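16S rRNA methyltransferase (Streptomyces sp. DSM 40477, PDB 3MQ2) methylates the N1 position of adenine 1408 in 16S rRNA using S-adenosyl-L-methionine, conferring resistance to aminoglycosides such as kanamycin, neomycin and apramycin. Local coordinates at residues V30-G35 / L53-D58. Numbering follows the deposited sequence.
With SAH (S-adenosyl-L-homocysteine), chain C.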
ATOM      1  N   VAL A  30       0.796  -1.221  13.716  1.00 13.53           N
ATOM      2  CA  VAL A  30       0.836  -0.224  12.649  1.00 15.83           C
ATOM      3  C   VAL A  30       0.550  -0.887  11.306  1.00 12.61           C
ATOM      4  O   VAL A  30       1.087  -1.956  11.006  1.00 13.11           O
ATOM      5  CB  VAL A  30       2.207   0.486  12.589  1.00 15.30           C
ATOM      6  CG1 VAL A  30       2.280   1.413  11.384  1.00 12.12           C
ATOM      7  CG2 VAL A  30       2.468   1.270  13.874  1.00 16.39           C
ATOM      8  N   VAL A  31      -0.301  -0.245  10.505  1.00 11.11           N
ATOM      9  CA  VAL A  31      -0.582  -0.667   9.134  1.00  8.74           C
ATOM     10  C   VAL A  31      -0.026   0.412   8.228  1.00 13.03           C
ATOM     11  O   VAL A  31      -0.194   1.576   8.529  1.00 10.86           O
ATOM     12  CB  VAL A  31      -2.106  -0.752   8.893  1.00 12.56           C
ATOM     13  CG1 VAL A  31      -2.423  -1.080   7.439  1.00 13.19           C
ATOM     14  CG2 VAL A  31      -2.743  -1.785   9.824  1.00 17.69           C
ATOM     15  N   LEU A  32       0.644   0.029   7.144  1.00  9.13           N
ATOM     16  CA  LEU A  32       1.222   1.004   6.212  1.00  9.61           C
ATOM     17  C   LEU A  32       0.665   0.793   4.811  1.00 12.08           C
ATOM     18  O   LEU A  32       0.711  -0.320   4.294  1.00 11.26           O
ATOM     19  CB  LEU A  32       2.744   0.850   6.172  1.00  7.40           C
ATOM     20  CG  LEU A  32       3.484   1.719   5.153  1.00  6.00           C
ATOM     21  CD1 LEU A  32       3.332   3.197   5.506  1.00 10.57           C
ATOM     22  CD2 LEU A  32       4.956   1.350   5.106  1.00  9.25           C
ATOM     23  N   ASP A  33       0.147   1.859   4.200  1.00  8.60           N
ATOM     24  CA  ASP A  33      -0.303   1.803   2.810  1.00  7.28           C
ATOM     25  C   ASP A  33       0.707   2.570   1.956  1.00  8.14           C
ATOM     26  O   ASP A  33       0.905   3.764   2.162  1.00 10.02           O
ATOM     27  CB  ASP A  33      -1.699   2.425   2.660  1.00  7.44           C
ATOM     28  CG  ASP A  33      -2.326   2.150   1.298  1.00 12.24           C
ATOM     29  OD1 ASP A  33      -1.988   1.118   0.686  1.00 14.35           O
ATOM     30  OD2 ASP A  33      -3.166   2.954   0.834  1.00 11.16           O
ATOM     31  N   VAL A  34       1.341   1.883   1.012  1.00  7.86           N
ATOM     32  CA  VAL A  34       2.372   2.478   0.166  1.00  7.06           C
ATOM     33  C   VAL A  34       1.801   2.841  -1.201  1.00  7.67           C
ATOM     34  O   VAL A  34       1.262   1.986  -1.898  1.00  9.96           O
ATOM     35  CB  VAL A  34       3.566   1.507  -0.005  1.00  8.90           C
ATOM     36  CG1 VAL A  34       4.617   2.102  -0.950  1.00  9.56           C
ATOM     37  CG2 VAL A  34       4.163   1.163   1.366  1.00 12.59           C
ATOM     38  N   GLY A  35       1.914   4.112  -1.591  1.00  8.06           N
ATOM     39  CA  GLY A  35       1.320   4.567  -2.836  1.00  7.81           C
ATOM     40  C   GLY A  35      -0.179   4.753  -2.706  1.00 11.05           C
ATOM     41  O   GLY A  35      -0.949   4.247  -3.516  1.00  9.73           O
ATOM     42  N   LEU A  53      -2.621   2.044  14.409  1.00 14.69           N
ATOM     43  CA  LEU A  53      -2.193   3.282  13.774  1.00 13.55           C
ATOM     44  C   LEU A  53      -2.006   3.014  12.295  1.00 10.37           C
ATOM     45  O   LEU A  53      -1.296   2.088  11.921  1.00 15.06           O
ATOM     46  CB  LEU A  53      -0.881   3.767  14.385  1.00 15.70           C
ATOM     47  CG  LEU A  53      -0.241   5.000  13.753  1.00 16.27           C
ATOM     48  CD1 LEU A  53      -1.198   6.166  13.780  1.00 16.53           C
ATOM     49  CD2 LEU A  53       1.078   5.349  14.467  1.00 19.55           C
ATOM     50  N   VAL A  54      -2.643   3.818  11.453  1.00  9.27           N
ATOM     51  CA  VAL A  54      -2.559   3.608  10.006  1.00  9.04           C
ATOM     52  C   VAL A  54      -1.726   4.715   9.408  1.00 11.81           C
ATOM     53  O   VAL A  54      -2.031   5.887   9.602  1.00 11.52           O
ATOM     54  CB  VAL A  54      -3.957   3.604   9.341  1.00 11.01           C
ATOM     55  CG1 VAL A  54      -3.845   3.378   7.820  1.00  9.81           C
ATOM     56  CG2 VAL A  54      -4.838   2.525   9.990  1.00 11.59           C
ATOM     57  N   VAL A  55      -0.662   4.332   8.705  1.00  8.39           N
ATOM     58  CA  VAL A  55       0.225   5.285   8.053  1.00  7.58           C
ATOM     59  C   VAL A  55       0.065   5.084   6.553  1.00 11.36           C
ATOM     60  O   VAL A  55       0.025   3.951   6.078  1.00 11.97           O
ATOM     61  CB  VAL A  55       1.702   5.047   8.461  1.00  7.10           C
ATOM     62  CG1 VAL A  55       2.626   6.070   7.794  1.00  8.99           C
ATOM     63  CG2 VAL A  55       1.853   5.129   9.982  1.00  9.22           C
ATOM     64  N   ALA A  56      -0.038   6.171   5.800  1.00  7.56           N
ATOM     65  CA  ALA A  56      -0.196   6.037   4.357  1.00  5.56           C
ATOM     66  C   ALA A  56       0.689   7.045   3.681  1.00 11.26           C
ATOM     67  O   ALA A  56       0.810   8.173   4.137  1.00  9.52           O
ATOM     68  CB  ALA A  56      -1.653   6.246   3.941  1.00  8.01           C
ATOM     69  N   LEU A  57       1.336   6.638   2.600  1.00  6.74           N
ATOM     70  CA  LEU A  57       2.234   7.572   1.939  1.00  7.53           C
ATOM     71  C   LEU A  57       2.056   7.567   0.434  1.00 10.48           C
ATOM     72  O   LEU A  57       1.547   6.596  -0.155  1.00  9.02           O
ATOM     73  CB  LEU A  57       3.683   7.298   2.329  1.00 12.94           C
ATOM     74  CG  LEU A  57       4.187   5.870   2.166  1.00 14.10           C
ATOM     75  CD1 LEU A  57       4.649   5.662   0.743  1.00 17.14           C
ATOM     76  CD2 LEU A  57       5.329   5.599   3.134  1.00 16.80           C
ATOM     77  N   ASP A  58       2.435   8.679  -0.186  1.00  7.13           N
ATOM     78  CA  ASP A  58       2.460   8.744  -1.638  1.00  7.78           C
ATOM     79  C   ASP A  58       3.544   9.714  -2.039  1.00  9.99           C
ATOM     80  O   ASP A  58       3.852  10.652  -1.294  1.00 10.11           O
ATOM     81  CB  ASP A  58       1.130   9.247  -2.195  1.00  8.43           C
ATOM     82  CG  ASP A  58       0.932   8.866  -3.652  1.00 14.93           C
ATOM     83  OD1 ASP A  58       0.297   7.816  -3.904  1.00 13.57           O
ATOM     84  OD2 ASP A  58       1.425   9.592  -4.545  1.00 17.88           O
TER
HETATM   85  N   SAH C 216      -3.434   2.728  -3.838  0.62  5.86           N
HETATM   86  CA  SAH C 216      -4.190   3.885  -4.284  0.62 13.22           C
HETATM   87  CB  SAH C 216      -3.487   4.591  -5.443  0.62  9.82           C
HETATM   88  CG  SAH C 216      -2.954   3.654  -6.520  0.62 13.11           C
HETATM   89  SD  SAH C 216      -2.481   4.561  -8.014  0.62 17.41           S
HETATM   90  C   SAH C 216      -5.579   3.443  -4.702  0.62 21.89           C
HETATM   91  O   SAH C 216      -6.440   4.265  -5.014  0.62 22.72           O
HETATM   92  OXT SAH C 216      -5.851   2.243  -4.736  0.62 14.06           O
HETATM   93  C5' SAH C 216      -0.756   4.193  -7.603  0.62 13.49           C
HETATM   94  C4' SAH C 216      -0.156   5.245  -6.676  0.62  9.21           C
HETATM   95  O4' SAH C 216       1.177   4.886  -6.378  0.62 13.42           O
HETATM   96  C3' SAH C 216      -0.093   6.637  -7.307  0.62 12.13           C
HETATM   97  O3' SAH C 216      -0.673   7.568  -6.427  0.62 13.20           O
HETATM   98  C2' SAH C 216       1.376   6.975  -7.440  0.62 12.97           C
HETATM   99  O2' SAH C 216       1.624   8.330  -7.110  0.62 14.44           O
HETATM  100  C1' SAH C 216       1.996   6.038  -6.424  0.62 10.71           C
HETATM  101  N9  SAH C 216       3.373   5.633  -6.733  0.62 15.81           N
HETATM  102  C8  SAH C 216       3.883   5.110  -7.893  0.62 11.25           C
HETATM  103  N7  SAH C 216       5.210   4.873  -7.698  0.62 16.73           N
HETATM  104  C5  SAH C 216       5.525   5.236  -6.427  0.62 12.80           C
HETATM  105  C6  SAH C 216       6.707   5.214  -5.701  0.62 12.30           C
HETATM  106  N6  SAH C 216       7.834   4.763  -6.246  0.62 11.46           N
HETATM  107  N1  SAH C 216       6.697   5.657  -4.399  0.62 13.59           N
HETATM  108  C2  SAH C 216       5.537   6.122  -3.816  0.62 14.33           C
HETATM  109  N3  SAH C 216       4.365   6.155  -4.537  0.62 11.22           N
HETATM  110  C4  SAH C 216       4.376   5.708  -5.816  0.62 13.81           C
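In the first beta-alpha-beta unit of this Rossmann-like methyltransferase, Val-31 and Asp-33 of strand 29-34 hydrogen-bond to Leu-53, Val-55 and Leu-57 of the parallel strand 52-58, with helix 40-48 in the crossover. Val-31 N donates to Leu-53 O, while Val-31 O takes the almost straight bond from Val-55 N (2.8 Å, 177° at the hydrogen). Asp-33 repeats the pattern, its N on Val-55 O and its O on Leu-57 N. Leu-32, bonded through its backbone to strand 99-105, lays CD1 over Val-55 O and against Val-55 CG1 (3.7 Å); the same methyl meets Leu-57 CD2 at 3.9 Å. On the face turned to helix 40-48, Asp-33 CB abuts Ala-56 CB, and Asp-33 OD2 is hydrogen-bonded to Thr-36 OG1.

As in other class I methyltransferases, the cofactor sits at the C-terminal ends of these strands. The pairing frays there into a weak bond from Gly-35 N to Leu-57 O (124°). Gly-35 turns with positive phi and, having no side chain, lets the ribose O4' come close; its O accepts a hydrogen bond from the amino N of S-adenosyl-L-homocysteine (2.9 Å). Asp-58, with CG anti to its backbone N (chi1 -159°), grips the ribose diol with both oxygens: O3' donates to OD1 (2.7 Å) and O2' to OD2 (2.9 Å). Backbone N-H groups fix this carboxylate, Gly-37 N bonding OD1 and Asp-60 N bonding OD2.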